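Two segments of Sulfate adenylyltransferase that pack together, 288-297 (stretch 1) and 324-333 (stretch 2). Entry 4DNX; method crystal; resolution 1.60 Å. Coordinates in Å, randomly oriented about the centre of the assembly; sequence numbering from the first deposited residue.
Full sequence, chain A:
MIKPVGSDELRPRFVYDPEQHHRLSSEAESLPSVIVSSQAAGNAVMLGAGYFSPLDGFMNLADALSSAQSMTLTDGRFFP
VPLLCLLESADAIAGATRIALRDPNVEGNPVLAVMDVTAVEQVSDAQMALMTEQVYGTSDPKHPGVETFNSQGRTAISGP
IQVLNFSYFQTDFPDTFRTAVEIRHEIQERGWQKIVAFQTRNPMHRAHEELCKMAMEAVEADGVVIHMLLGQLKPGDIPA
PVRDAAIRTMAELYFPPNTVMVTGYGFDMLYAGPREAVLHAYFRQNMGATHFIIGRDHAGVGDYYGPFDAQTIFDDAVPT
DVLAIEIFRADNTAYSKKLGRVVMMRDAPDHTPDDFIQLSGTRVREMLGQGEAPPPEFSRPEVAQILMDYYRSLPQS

Stretch 1 (288-297) GATHFIIGRD
Stretch 2 (324-333) AIEIFRADNT

How do the two backbones run together? Residues 291-294 and 326-329 are neighbouring parallel strands, their axes 4.5 Å apart at closest and inclined by 35°, with His291 beside Glu326, Phe292 beside Ile327, Ile293 beside Phe328 and Ile294 beside Arg329. The CA-CA distances are 4.7 Å for His291-Glu326, 5.0 Å for Phe292-Ile327, 4.7 Å for Ile293-Phe328 and 5.4 Å for Ile294-Arg329. Extended phi/psi values, from -140/146 at His291 to -90/107 at Arg329, turn alternate side chains to opposite faces. Gly288, at 110/3, closes a preceding helix in a Schellman motif.

What stitches the strands? Five hydrogen bonds alternate in direction: Glu326 N to Thr290 O (3.0 Å), Phe292 N to Glu326 O (2.9 Å), Phe328 N to Phe292 O (2.9 Å), Ile294 N to Phe328 O (3.0 Å) and Ala330 N to Ile294 O (2.9 Å). CA-H...O contacts fill in between, the shortest from His291 CA to Glu326 O at 3.2 Å. At the start of the ladder, water 1 lies 2.7 Å from Thr290 O and 3.0 Å from Ala324 O, linking the stretches.

Which bumps fill which hollows on the face of Phe292 and Ile294? Ile325 (chi1 t, chi2 t) extends its tip into the space between Ala289 and Phe292: its CD1 lies 4.0 Å from Ala289 CB and 3.8 Å from Phe292 CB. Ile327 (m, m) sets its own CD1 in the notch where Phe292 and Ile294 meet, 4.1 Å from Phe292 CD2, at the ring edge, and 3.8 Å from Ile294 CD1. Phe292 is t and Ile294 m, t. Ala289 O is buried here without a polar partner.

How is the other face filled? His291 (m, chi2 82°) lays CD2 3.7 Å from Glu326 CB, an oblique contact, while its ND1 shares a hydrogen bond with Thr290 OG1 (p) at 2.8 Å. Water 2 bonds His291 NE2 at 2.9 Å and donates a weak hydrogen bond to Glu326 OE2 at 3.1 Å. Next along, aliphatic Ile293 (m, t) and aromatic Phe328 (t, chi2 -96°) meet as apolar surfaces, Ile293 CG1 to Phe328 CD1 4.2 Å, and Ile293 CG2 reaches Ala330 CB at 4.0 Å.

What closes the far end? The CA-to-CB bond of Arg296 (t, t, m, chi4 -98°) points toward stretch 2, and opposite charges draw its guanidinium into a salt bridge with Asp331 (t), Arg296 NH2 to Asp331 OD1 3.2 Å, with a weak hydrogen bond from Arg296 NE to Asp331 OD1 at 3.5 Å. That carboxylate oxygen approaches the guanidinium edge and also accepts Asn332 N, 2.6 Å from Asp331 OD1.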

# COMPACT_ATOMS: atom_id res chain seq x y z
N GLY A 288 -11.68 10.27 4.96
CA GLY A 288 -12.70 10.56 3.96
C GLY A 288 -14.06 9.91 4.20
O GLY A 288 -14.97 10.04 3.36
N ALA A 289 -14.20 9.21 5.32
CA ALA A 289 -15.51 8.60 5.65
C ALA A 289 -16.48 9.68 6.09
O ALA A 289 -16.08 10.65 6.78
CB ALA A 289 -15.37 7.53 6.73
N THR A 290 -17.75 9.51 5.72
CA THR A 290 -18.80 10.44 6.10
C THR A 290 -19.61 9.94 7.30
O THR A 290 -20.32 10.75 7.94
CB THR A 290 -19.76 10.75 4.90
OG1 THR A 290 -20.35 9.54 4.43
CG2 THR A 290 -19.06 11.43 3.74
N HIS A 291 -19.55 8.63 7.57
CA HIS A 291 -20.31 7.97 8.62
C HIS A 291 -19.41 6.94 9.30
O HIS A 291 -18.59 6.31 8.64
CB HIS A 291 -21.55 7.30 8.02
CG HIS A 291 -22.54 8.28 7.48
ND1 HIS A 291 -22.41 8.87 6.23
CD2 HIS A 291 -23.64 8.83 8.04
CE1 HIS A 291 -23.40 9.72 6.05
NE2 HIS A 291 -24.16 9.72 7.13
N PHE A 292 -19.58 6.73 10.59
CA PHE A 292 -18.78 5.80 11.34
C PHE A 292 -19.69 4.98 12.25
O PHE A 292 -20.51 5.56 12.96
CB PHE A 292 -17.76 6.56 12.21
CG PHE A 292 -16.94 5.67 13.13
CD1 PHE A 292 -16.36 4.51 12.66
CD2 PHE A 292 -16.71 6.06 14.45
CE1 PHE A 292 -15.58 3.67 13.51
CE2 PHE A 292 -15.96 5.26 15.29
CZ PHE A 292 -15.39 4.07 14.84
N ILE A 293 -19.57 3.66 12.19
CA ILE A 293 -20.45 2.78 12.98
C ILE A 293 -19.87 2.63 14.40
O ILE A 293 -18.70 2.21 14.57
CB ILE A 293 -20.51 1.38 12.36
CG1 ILE A 293 -21.25 1.43 11.02
CG2 ILE A 293 -21.23 0.34 13.30
CD1 ILE A 293 -21.19 0.10 10.24
N ILE A 294 -20.70 2.90 15.39
CA ILE A 294 -20.35 2.72 16.82
C ILE A 294 -21.49 1.90 17.43
O ILE A 294 -22.62 2.34 17.47
CB ILE A 294 -20.25 4.09 17.55
CG1 ILE A 294 -19.14 4.93 16.90
CG2 ILE A 294 -20.05 3.93 19.14
CD1 ILE A 294 -18.75 6.19 17.65
N GLY A 295 -21.15 0.71 17.89
CA GLY A 295 -22.10 -0.18 18.58
C GLY A 295 -22.00 -0.14 20.10
O GLY A 295 -21.47 0.81 20.68
N ARG A 296 -22.47 -1.20 20.76
CA ARG A 296 -22.44 -1.31 22.22
C ARG A 296 -21.02 -1.53 22.71
O ARG A 296 -20.26 -2.31 22.10
CB ARG A 296 -23.30 -2.51 22.61
CG ARG A 296 -23.47 -2.76 24.08
CD ARG A 296 -24.34 -4.00 24.29
NE ARG A 296 -25.73 -3.74 23.96
CZ ARG A 296 -26.68 -3.44 24.85
NH1 ARG A 296 -26.40 -3.37 26.14
NH2 ARG A 296 -27.92 -3.22 24.44
N ASP A 297 -20.64 -0.84 23.80
CA ASP A 297 -19.34 -1.00 24.42
C ASP A 297 -18.16 -0.74 23.50
O ASP A 297 -17.11 -1.34 23.62
CB ASP A 297 -19.25 -2.38 25.10
CG ASP A 297 -20.18 -2.49 26.31
OD1 ASP A 297 -21.04 -3.41 26.36
OD2 ASP A 297 -20.07 -1.61 27.23
N ALA A 324 -17.42 16.78 11.24
CA ALA A 324 -18.46 16.67 10.25
C ALA A 324 -18.93 15.25 10.05
O ALA A 324 -20.04 15.04 9.57
CB ALA A 324 -18.03 17.30 8.92
N ILE A 325 -18.09 14.26 10.38
CA ILE A 325 -18.48 12.84 10.28
C ILE A 325 -19.66 12.56 11.21
O ILE A 325 -19.74 13.15 12.32
CB ILE A 325 -17.27 11.90 10.54
CG1 ILE A 325 -17.61 10.43 10.22
CG2 ILE A 325 -16.70 12.07 11.99
CD1 ILE A 325 -16.34 9.47 10.14
N GLU A 326 -20.57 11.69 10.77
CA GLU A 326 -21.78 11.37 11.54
C GLU A 326 -21.66 9.95 12.09
O GLU A 326 -20.98 9.12 11.51
CB GLU A 326 -23.02 11.45 10.64
CG GLU A 326 -23.35 12.87 10.20
CD GLU A 326 -24.57 12.91 9.32
OE1 GLU A 326 -24.48 13.47 8.20
OE2 GLU A 326 -25.62 12.35 9.73
N ILE A 327 -22.33 9.67 13.22
CA ILE A 327 -22.25 8.35 13.82
C ILE A 327 -23.49 7.57 13.42
O ILE A 327 -24.61 8.10 13.52
CB ILE A 327 -22.17 8.43 15.37
CG1 ILE A 327 -20.91 9.23 15.82
CG2 ILE A 327 -22.20 7.00 15.99
CD1 ILE A 327 -19.59 8.88 15.10
N PHE A 328 -23.29 6.33 12.98
CA PHE A 328 -24.37 5.38 12.86
C PHE A 328 -24.39 4.57 14.16
O PHE A 328 -23.40 3.88 14.47
CB PHE A 328 -24.16 4.41 11.69
CG PHE A 328 -25.29 3.40 11.57
CD1 PHE A 328 -25.19 2.13 12.14
CD2 PHE A 328 -26.48 3.76 10.95
CE1 PHE A 328 -26.29 1.21 12.04
CE2 PHE A 328 -27.56 2.85 10.85
CZ PHE A 328 -27.45 1.59 11.40
N ARG A 329 -25.48 4.67 14.91
CA ARG A 329 -25.55 4.07 16.24
C ARG A 329 -26.08 2.65 16.11
O ARG A 329 -27.26 2.45 15.82
CB ARG A 329 -26.47 4.90 17.15
CG ARG A 329 -25.87 6.23 17.53
CD ARG A 329 -26.84 7.08 18.38
NE ARG A 329 -26.15 8.29 18.82
CZ ARG A 329 -26.57 9.09 19.81
NH1 ARG A 329 -27.70 8.83 20.45
NH2 ARG A 329 -25.86 10.15 20.13
N ALA A 330 -25.18 1.68 16.28
CA ALA A 330 -25.52 0.26 16.19
C ALA A 330 -25.89 -0.34 17.55
O ALA A 330 -25.70 0.28 18.60
CB ALA A 330 -24.36 -0.50 15.57
N ASP A 331 -26.44 -1.55 17.52
CA ASP A 331 -26.81 -2.29 18.73
C ASP A 331 -26.79 -3.78 18.35
O ASP A 331 -26.51 -4.12 17.18
CB ASP A 331 -28.20 -1.84 19.20
CG ASP A 331 -28.47 -2.16 20.67
OD1 ASP A 331 -27.79 -3.02 21.25
OD2 ASP A 331 -29.41 -1.55 21.23
N ASN A 332 -27.06 -4.64 19.33
CA ASN A 332 -27.03 -6.10 19.13
C ASN A 332 -27.94 -6.53 17.98
O ASN A 332 -29.04 -5.99 17.80
CB ASN A 332 -27.51 -6.82 20.39
CG ASN A 332 -26.59 -6.61 21.61
OD1 ASN A 332 -25.36 -6.57 21.49
ND2 ASN A 332 -27.19 -6.52 22.79
N THR A 333 -27.47 -7.51 17.21
CA THR A 333 -28.26 -8.09 16.10
C THR A 333 -28.69 -9.51 16.43
O THR A 333 -28.17 -10.15 17.35
CB THR A 333 -27.45 -8.18 14.78
OG1 THR A 333 -26.32 -9.05 14.97
CG2 THR A 333 -26.97 -6.83 14.28
O HOH W 1 -21.11 13.25 7.35
O HOH W 2 -26.53 11.38 6.95